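Local coordinates for protein PrgX (Enterococcus faecalis, PDB 2AWI) that acts as the receptor for the peptide sex pheromone cCF10 and regulates conjugation, probably as a DNA-binding repressor, at residues I171-Y176 against L207-Y212. The protein carries 1 engineered substitution. Residues are numbered along the deposited sequence; the frame is centred on the assembly and turned at random.
Sequences IIKPMY and LKEAQY
One face of the Tyr212 ring is covered by the Lys173 side chain, which lies across it from the phenol end to the ring's root. Lys173 CD makes a CH-pi contact over this face, 4.0 Å from the Tyr212 ring centroid. Lys173 NZ makes a cation-pi contact over the same face, 3.9 Å from that centroid and 18° off the normal. The ammonium sits toward the rim, near Tyr212 CG and CD2, whereas Lys173 CD lies over Tyr212 CZ and CE2. Beyond the ring, Tyr212 OH reaches Tyr176 CB at 3.5 Å and Lys173 CA at 3.6 Å. The Tyr176 ring meets that hydroxyl obliquely and has Ile172 O at its edge, in plane; its own OH bonds to Ile190 O in helix 184-203. Both segments fall in the all-helical C-terminal TPR region, where the contact joins the 3-10 segment 173-175 and the loop residue Tyr176, near the end of helix 165-172, to the first turns of helix 207-220, with helix 184-203 intervening in sequence.

From its place over the Tyr212 ring, Lys173 NZ donates to Glu209 OE2 at 2.8 Å, on the syn side and 16° out of the carboxylate plane, forming a salt bridge; a weak second bond goes to Glu209 OE1 at 3.3 Å. The lysine bends at chi2 (-85°) and then runs extended, which carries NZ over the ring to the acid. Lys208 NZ approaches Glu209 OE2 from its own helix at 3.5 Å, completing a three-residue network in which the carboxylate probably offsets two like charges. Tyr165 OH, hydrogen-bonded to Glu209 OE1, gives the carboxylate a further tie to helix 165-172.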
loop_
_atom_site.group_PDB
_atom_site.type_symbol
_atom_site.label_atom_id
_atom_site.label_comp_id
_atom_site.label_asym_id
_atom_site.label_seq_id
_atom_site.Cartn_x
_atom_site.Cartn_y
_atom_site.Cartn_z
ATOM N N ILE A 171 39.202 6.015 15.711
ATOM C CA ILE A 171 40.122 5.954 14.578
ATOM C C ILE A 171 39.467 6.469 13.294
ATOM O O ILE A 171 40.140 6.973 12.398
ATOM C CB ILE A 171 40.618 4.508 14.350
ATOM C CG1 ILE A 171 41.371 4.023 15.591
ATOM C CG2 ILE A 171 41.522 4.448 13.128
ATOM C CD1 ILE A 171 41.874 2.600 15.499
ATOM N N ILE A 172 38.146 6.350 13.221
ATOM C CA ILE A 172 37.395 6.783 12.049
ATOM C C ILE A 172 37.199 8.294 11.960
ATOM O O ILE A 172 37.442 8.899 10.920
ATOM C CB ILE A 172 35.998 6.131 12.014
ATOM C CG1 ILE A 172 36.130 4.603 12.014
ATOM C CG2 ILE A 172 35.244 6.604 10.786
ATOM C CD1 ILE A 172 34.806 3.858 11.909
ATOM N N LYS A 173 36.750 8.889 13.057
ATOM C CA LYS A 173 36.477 10.322 13.128
ATOM C C LYS A 173 37.506 11.228 12.443
ATOM O O LYS A 173 37.135 12.135 11.694
ATOM C CB LYS A 173 36.329 10.744 14.591
ATOM C CG LYS A 173 35.370 9.890 15.402
ATOM C CD LYS A 173 33.921 10.331 15.268
ATOM C CE LYS A 173 33.044 9.566 16.249
ATOM N NZ LYS A 173 31.686 10.163 16.366
ATOM N N PRO A 174 38.808 11.008 12.701
ATOM C CA PRO A 174 39.845 11.842 12.080
ATOM C C PRO A 174 39.953 11.730 10.560
ATOM O O PRO A 174 40.637 12.528 9.912
ATOM C CB PRO A 174 41.121 11.394 12.793
ATOM C CG PRO A 174 40.836 9.981 13.146
ATOM C CD PRO A 174 39.410 10.041 13.633
HETATM N N MSE A 175 39.276 10.740 9.989
HETATM C CA MSE A 175 39.316 10.549 8.550
HETATM C C MSE A 175 38.223 11.340 7.860
HETATM O O MSE A 175 38.264 11.534 6.650
HETATM C CB MSE A 175 39.183 9.068 8.213
HETATM C CG MSE A 175 40.357 8.253 8.700
HETATM SE SE MSE A 175 40.203 6.406 8.235
HETATM C CE MSE A 175 41.778 5.733 9.144
ATOM N N TYR A 176 37.250 11.807 8.633
ATOM C CA TYR A 176 36.151 12.579 8.076
ATOM C C TYR A 176 36.068 13.978 8.686
ATOM O O TYR A 176 36.617 14.234 9.761
ATOM C CB TYR A 176 34.825 11.832 8.289
ATOM C CG TYR A 176 34.747 10.542 7.506
ATOM C CD1 TYR A 176 35.411 9.402 7.946
ATOM C CD2 TYR A 176 34.092 10.490 6.272
ATOM C CE1 TYR A 176 35.443 8.244 7.174
ATOM C CE2 TYR A 176 34.114 9.338 5.492
ATOM C CZ TYR A 176 34.798 8.221 5.942
ATOM O OH TYR A 176 34.905 7.105 5.147
ATOM N N LEU A 207 22.066 6.920 19.182
ATOM C CA LEU A 207 21.555 7.960 18.301
ATOM C C LEU A 207 22.497 9.087 17.902
ATOM O O LEU A 207 22.398 9.601 16.781
ATOM C CB LEU A 207 20.271 8.567 18.879
ATOM C CG LEU A 207 19.057 7.643 19.033
ATOM C CD1 LEU A 207 17.796 8.500 19.056
ATOM C CD2 LEU A 207 18.986 6.641 17.879
ATOM N N LYS A 208 23.402 9.489 18.790
ATOM C CA LYS A 208 24.293 10.581 18.424
ATOM C C LYS A 208 25.382 10.129 17.451
ATOM O O LYS A 208 25.837 10.915 16.617
ATOM C CB LYS A 208 24.890 11.256 19.670
ATOM C CG LYS A 208 26.158 10.664 20.245
ATOM C CD LYS A 208 26.727 11.630 21.293
ATOM C CE LYS A 208 28.015 11.124 21.922
ATOM N NZ LYS A 208 29.092 10.924 20.916
ATOM N N GLU A 209 25.790 8.866 17.539
ATOM C CA GLU A 209 26.793 8.351 16.619
ATOM C C GLU A 209 26.136 8.189 15.249
ATOM O O GLU A 209 26.725 8.533 14.221
ATOM C CB GLU A 209 27.341 7.000 17.097
ATOM C CG GLU A 209 28.363 7.115 18.212
ATOM C CD GLU A 209 29.605 7.875 17.785
ATOM O OE1 GLU A 209 30.544 7.244 17.252
ATOM O OE2 GLU A 209 29.632 9.110 17.975
ATOM N N ALA A 210 24.906 7.684 15.245
ATOM C CA ALA A 210 24.178 7.479 14.003
ATOM C C ALA A 210 24.056 8.783 13.231
ATOM O O ALA A 210 24.289 8.815 12.024
ATOM C CB ALA A 210 22.789 6.902 14.286
ATOM N N GLN A 211 23.697 9.858 13.923
ATOM C CA GLN A 211 23.551 11.149 13.264
ATOM C C GLN A 211 24.901 11.594 12.700
ATOM O O GLN A 211 24.978 12.207 11.636
ATOM C CB GLN A 211 23.022 12.201 14.245
ATOM C CG GLN A 211 22.612 13.511 13.574
ATOM C CD GLN A 211 22.230 14.603 14.567
ATOM O OE1 GLN A 211 21.778 15.682 14.175
ATOM N NE2 GLN A 211 22.414 14.329 15.857
ATOM N N TYR A 212 25.970 11.282 13.417
ATOM C CA TYR A 212 27.290 11.661 12.957
ATOM C C TYR A 212 27.488 11.118 11.546
ATOM O O TYR A 212 27.731 11.874 10.607
ATOM C CB TYR A 212 28.376 11.098 13.892
ATOM C CG TYR A 212 29.777 11.247 13.340
ATOM C CD1 TYR A 212 30.385 12.499 13.247
ATOM C CD2 TYR A 212 30.468 10.141 12.844
ATOM C CE1 TYR A 212 31.652 12.646 12.664
ATOM C CE2 TYR A 212 31.730 10.276 12.261
ATOM C CZ TYR A 212 32.312 11.529 12.171
ATOM O OH TYR A 212 33.543 11.670 11.560
#